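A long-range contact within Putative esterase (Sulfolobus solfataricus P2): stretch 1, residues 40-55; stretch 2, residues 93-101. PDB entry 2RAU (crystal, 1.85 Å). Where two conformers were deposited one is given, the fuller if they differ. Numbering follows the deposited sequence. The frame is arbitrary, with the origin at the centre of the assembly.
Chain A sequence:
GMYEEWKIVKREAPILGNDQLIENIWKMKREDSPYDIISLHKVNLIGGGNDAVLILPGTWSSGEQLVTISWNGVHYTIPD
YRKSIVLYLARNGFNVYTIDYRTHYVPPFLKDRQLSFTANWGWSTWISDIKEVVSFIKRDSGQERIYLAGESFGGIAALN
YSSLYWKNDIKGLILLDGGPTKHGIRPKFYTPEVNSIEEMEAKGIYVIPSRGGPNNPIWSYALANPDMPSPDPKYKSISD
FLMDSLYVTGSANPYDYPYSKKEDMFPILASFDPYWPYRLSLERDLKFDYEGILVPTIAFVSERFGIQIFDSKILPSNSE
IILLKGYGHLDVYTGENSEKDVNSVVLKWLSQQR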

# COMPACT_ATOMS: atom_id res chain seq x y z
N LEU A 40 -9.33 10.05 -0.28
CA LEU A 40 -9.31 9.40 -1.56
C LEU A 40 -8.57 10.28 -2.55
O LEU A 40 -8.83 11.48 -2.60
CB LEU A 40 -10.75 9.23 -2.05
CG LEU A 40 -11.07 8.73 -3.43
CD1 LEU A 40 -10.33 7.43 -3.52
CD2 LEU A 40 -12.60 8.54 -3.51
N HIS A 41 -7.62 9.69 -3.29
CA HIS A 41 -6.87 10.41 -4.33
C HIS A 41 -7.26 9.88 -5.66
O HIS A 41 -7.42 8.71 -5.82
CB HIS A 41 -5.35 10.23 -4.20
CG HIS A 41 -4.78 10.67 -2.87
ND1 HIS A 41 -3.79 11.62 -2.76
CD2 HIS A 41 -5.05 10.26 -1.61
CE1 HIS A 41 -3.50 11.81 -1.48
NE2 HIS A 41 -4.24 10.98 -0.76
N LYS A 42 -7.42 10.76 -6.63
CA LYS A 42 -7.60 10.39 -8.02
C LYS A 42 -6.44 10.99 -8.82
O LYS A 42 -6.05 12.15 -8.60
CB LYS A 42 -8.92 10.95 -8.58
CG LYS A 42 -9.24 10.54 -10.02
CD LYS A 42 -10.44 11.26 -10.53
CE LYS A 42 -10.80 10.86 -11.94
NZ LYS A 42 -12.05 11.53 -12.32
N VAL A 43 -5.88 10.19 -9.72
CA VAL A 43 -4.86 10.68 -10.65
C VAL A 43 -5.30 10.36 -12.08
O VAL A 43 -5.72 9.26 -12.38
CB VAL A 43 -3.47 10.06 -10.36
CG1 VAL A 43 -2.36 10.55 -11.36
CG2 VAL A 43 -3.06 10.32 -8.86
N ASN A 44 -5.16 11.35 -12.95
CA ASN A 44 -5.44 11.19 -14.37
C ASN A 44 -4.62 12.17 -15.17
O ASN A 44 -4.09 13.14 -14.65
CB ASN A 44 -6.95 11.30 -14.71
CG ASN A 44 -7.61 12.61 -14.22
OD1 ASN A 44 -8.21 12.63 -13.17
ND2 ASN A 44 -7.49 13.65 -14.98
N LEU A 45 -4.56 11.92 -16.46
CA LEU A 45 -3.96 12.81 -17.42
C LEU A 45 -4.77 14.08 -17.53
O LEU A 45 -5.99 14.05 -17.37
CB LEU A 45 -3.99 12.15 -18.80
CG LEU A 45 -2.89 11.25 -19.26
CD1 LEU A 45 -3.30 10.68 -20.61
CD2 LEU A 45 -1.55 11.99 -19.38
N ILE A 46 -4.10 15.20 -17.79
CA ILE A 46 -4.75 16.46 -18.06
C ILE A 46 -5.73 16.17 -19.19
O ILE A 46 -5.42 15.47 -20.17
CB ILE A 46 -3.76 17.57 -18.51
CG1 ILE A 46 -2.92 18.10 -17.36
CG2 ILE A 46 -4.51 18.78 -19.05
CD1 ILE A 46 -1.86 19.07 -17.85
N GLY A 47 -6.94 16.65 -19.06
CA GLY A 47 -7.90 16.35 -20.14
C GLY A 47 -8.65 15.04 -19.95
O GLY A 47 -9.50 14.71 -20.76
N GLY A 48 -8.32 14.29 -18.89
CA GLY A 48 -9.12 13.15 -18.43
C GLY A 48 -8.58 11.78 -18.72
O GLY A 48 -7.87 11.56 -19.67
N GLY A 49 -8.95 10.85 -17.86
CA GLY A 49 -8.63 9.43 -18.03
C GLY A 49 -9.92 8.65 -18.20
O GLY A 49 -11.02 9.23 -18.24
N ASN A 50 -9.80 7.33 -18.31
CA ASN A 50 -10.94 6.46 -18.47
C ASN A 50 -10.90 5.26 -17.55
O ASN A 50 -9.87 4.91 -17.01
CB ASN A 50 -11.07 5.99 -19.91
CG ASN A 50 -11.56 7.10 -20.82
OD1 ASN A 50 -10.80 7.59 -21.63
ND2 ASN A 50 -12.81 7.53 -20.65
N ASP A 51 -12.08 4.66 -17.36
CA ASP A 51 -12.27 3.48 -16.54
C ASP A 51 -11.98 3.82 -15.09
O ASP A 51 -12.09 4.98 -14.69
CB ASP A 51 -11.43 2.32 -17.01
CG ASP A 51 -12.12 0.98 -16.83
OD1 ASP A 51 -12.56 0.60 -15.71
OD2 ASP A 51 -12.22 0.29 -17.85
N ALA A 52 -11.64 2.79 -14.32
CA ALA A 52 -11.37 2.97 -12.89
C ALA A 52 -10.53 1.83 -12.31
O ALA A 52 -10.91 0.66 -12.40
CB ALA A 52 -12.69 3.13 -12.11
N VAL A 53 -9.38 2.20 -11.74
CA VAL A 53 -8.52 1.30 -10.97
C VAL A 53 -8.35 1.89 -9.60
O VAL A 53 -7.93 3.03 -9.49
CB VAL A 53 -7.11 1.16 -11.60
CG1 VAL A 53 -6.33 0.18 -10.82
CG2 VAL A 53 -7.25 0.73 -13.09
N LEU A 54 -8.66 1.11 -8.56
CA LEU A 54 -8.42 1.52 -7.18
C LEU A 54 -7.28 0.66 -6.62
O LEU A 54 -7.32 -0.59 -6.68
CB LEU A 54 -9.68 1.37 -6.31
CG LEU A 54 -9.53 1.46 -4.78
CD1 LEU A 54 -9.04 2.90 -4.40
CD2 LEU A 54 -10.83 1.06 -4.09
N ILE A 55 -6.29 1.33 -6.05
CA ILE A 55 -5.14 0.64 -5.43
C ILE A 55 -5.14 0.81 -3.93
O ILE A 55 -5.13 1.91 -3.43
CB ILE A 55 -3.79 1.09 -6.09
CG1 ILE A 55 -3.94 1.06 -7.63
CG2 ILE A 55 -2.60 0.19 -5.57
CD1 ILE A 55 -2.69 1.30 -8.46
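Stretch 2, residues 93-101: GFNVYTIDY

Stretch 2 forms a strand, Phe94 to Asp100, that lies between two strands of stretch 1 and pairs with both: antiparallel to 40-45 (159° between their N-to-C directions) and parallel to the strand that runs through Val53 to Ile55 and continues beyond the stretch (crossing angle -26°), each axis approaching to 4.6 Å. Between those strands stretch 1 folds through a type II turn, Leu45 to Gly48, and a corner at Asp51. On the antiparallel side His41 pairs with Thr98 (His41 N to Thr98 O 2.8 Å, Thr98 N to His41 O 2.9 Å) and Val43 with Val96 (Val43 N to Val96 O 2.7 Å, Val96 N to Val43 O 3.1 Å). Farther on, water 1 bridges Leu45 N and Phe94 O where the direct ladder has ended. On the parallel side Asn50 N binds Gly93 O (2.8 Å) and Asn95 N binds Asn50 O (2.9 Å); a beta bulge then shifts the register by one, and the ladder resumes with Val53 N to Asn95 O (3.0 Å), Tyr97 N to Val53 O (2.8 Å) and Ile55 N to Tyr97 O (2.9 Å).

Asn95, chi1 m (-71°), points toward stretch 1 and spans the corner: its ND2 donates to Asp51 O (3.0 Å), while its OD1 reaches Gly49 N through water 2. Gly49 leaves room for this amide, since an ideal CB there would lie 2.9 Å from Asn95 OD1 and 3.0 Å from Phe94 O, both clashes. Tyr97, chi1 m and chi2 84°, shares a face with Leu40, Lys42 and Leu54. Lys42, t at all four chi angles, runs its aliphatic chain past the ring (Lys42 CG to Tyr97 CE2 3.5 Å), and Ala52 CB meets Tyr97 CE1 at 4.0 Å. Leu40 and Leu54, both t,p, bring their CD1 atoms to Tyr97 CB, Leu40 CD1 at 4.1 Å and Leu54 CD1 at 4.0 Å, so the tyrosine is flanked by both neighbouring strands.

The other face carries His41, Val43, Val53, Ile55, Val96 and Thr98. Ile55, m,t, places its CD1 3.9 Å from Val96 CG1. Thr98, chi1 t in the conformer given, sends OG1 to Ile55 O (2.8 Å) and sets CG2 4.0 Å from His41 CB. His41, chi1 m, directs its ring edge so that NE2 donates to Asp100 OD2 (2.6 Å), a short bond to a carboxylate whose own chi1 is m. Phe94 points away overall, yet Val53 CG2 packs obliquely against its CD2 at 3.8 Å.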

# COMPACT_ATOMS: atom_id res chain seq x y z
N GLY A 93 -3.60 6.32 -19.52
CA GLY A 93 -4.99 6.65 -19.81
C GLY A 93 -6.05 6.27 -18.80
O GLY A 93 -7.22 6.56 -19.03
N PHE A 94 -5.65 5.65 -17.70
CA PHE A 94 -6.59 5.22 -16.68
C PHE A 94 -6.86 6.29 -15.63
O PHE A 94 -5.99 7.12 -15.31
CB PHE A 94 -6.12 3.95 -15.98
CG PHE A 94 -6.26 2.71 -16.81
CD1 PHE A 94 -5.27 2.33 -17.71
CD2 PHE A 94 -7.40 1.92 -16.70
CE1 PHE A 94 -5.43 1.21 -18.48
CE2 PHE A 94 -7.56 0.79 -17.46
CZ PHE A 94 -6.59 0.42 -18.35
N ASN A 95 -8.09 6.27 -15.11
CA ASN A 95 -8.43 6.98 -13.90
C ASN A 95 -7.93 6.04 -12.79
O ASN A 95 -8.41 4.92 -12.66
CB ASN A 95 -9.93 7.21 -13.71
CG ASN A 95 -10.53 8.22 -14.67
OD1 ASN A 95 -9.96 9.30 -14.90
ND2 ASN A 95 -11.67 7.86 -15.25
N VAL A 96 -7.00 6.52 -11.98
CA VAL A 96 -6.44 5.71 -10.89
C VAL A 96 -6.74 6.38 -9.57
O VAL A 96 -6.55 7.56 -9.43
CB VAL A 96 -4.91 5.48 -11.05
CG1 VAL A 96 -4.39 4.43 -10.00
CG2 VAL A 96 -4.60 5.06 -12.56
N TYR A 97 -7.19 5.60 -8.60
CA TYR A 97 -7.60 6.10 -7.33
C TYR A 97 -6.87 5.33 -6.26
O TYR A 97 -6.46 4.18 -6.46
CB TYR A 97 -9.11 5.88 -7.11
CG TYR A 97 -10.05 6.51 -8.12
CD1 TYR A 97 -10.34 5.86 -9.33
CD2 TYR A 97 -10.68 7.70 -7.86
CE1 TYR A 97 -11.25 6.40 -10.24
CE2 TYR A 97 -11.60 8.25 -8.78
CZ TYR A 97 -11.87 7.60 -9.97
OH TYR A 97 -12.81 8.16 -10.81
N THR A 98 -6.68 5.96 -5.10
CA THR A 98 -6.04 5.29 -3.99
C THR A 98 -6.46 5.98 -2.68
O THR A 98 -6.64 7.18 -2.63
CB THR A 98 -4.50 5.18 -4.18
OG1 THR A 98 -3.92 4.45 -3.08
CG2 THR A 98 -3.83 6.58 -4.37
N ILE A 99 -6.55 5.17 -1.64
CA ILE A 99 -7.17 5.50 -0.35
C ILE A 99 -6.12 5.73 0.74
O ILE A 99 -5.09 5.01 0.80
CB ILE A 99 -8.12 4.34 0.08
CG1 ILE A 99 -8.81 4.65 1.41
CG2 ILE A 99 -7.38 2.99 0.13
CD1 ILE A 99 -9.94 3.60 1.91
N ASP A 100 -6.36 6.79 1.52
CA ASP A 100 -5.69 7.05 2.76
C ASP A 100 -6.56 6.44 3.87
O ASP A 100 -7.70 6.84 4.08
CB ASP A 100 -5.50 8.51 3.04
CG ASP A 100 -4.65 9.21 2.01
OD1 ASP A 100 -3.65 8.62 1.56
OD2 ASP A 100 -4.92 10.38 1.69
N TYR A 101 -6.04 5.40 4.50
CA TYR A 101 -6.72 4.76 5.59
C TYR A 101 -6.71 5.68 6.79
O TYR A 101 -5.97 6.66 6.81
CB TYR A 101 -5.99 3.51 6.01
CG TYR A 101 -5.83 2.46 4.95
CD1 TYR A 101 -6.94 1.94 4.27
CD2 TYR A 101 -4.58 1.94 4.67
CE1 TYR A 101 -6.79 0.94 3.31
CE2 TYR A 101 -4.42 0.93 3.74
CZ TYR A 101 -5.52 0.42 3.06
OH TYR A 101 -5.30 -0.59 2.14
O HOH W 1 -5.30 9.12 -17.04
O HOH W 2 -10.76 11.59 -15.80
O HOH W 3 -8.03 7.38 -21.39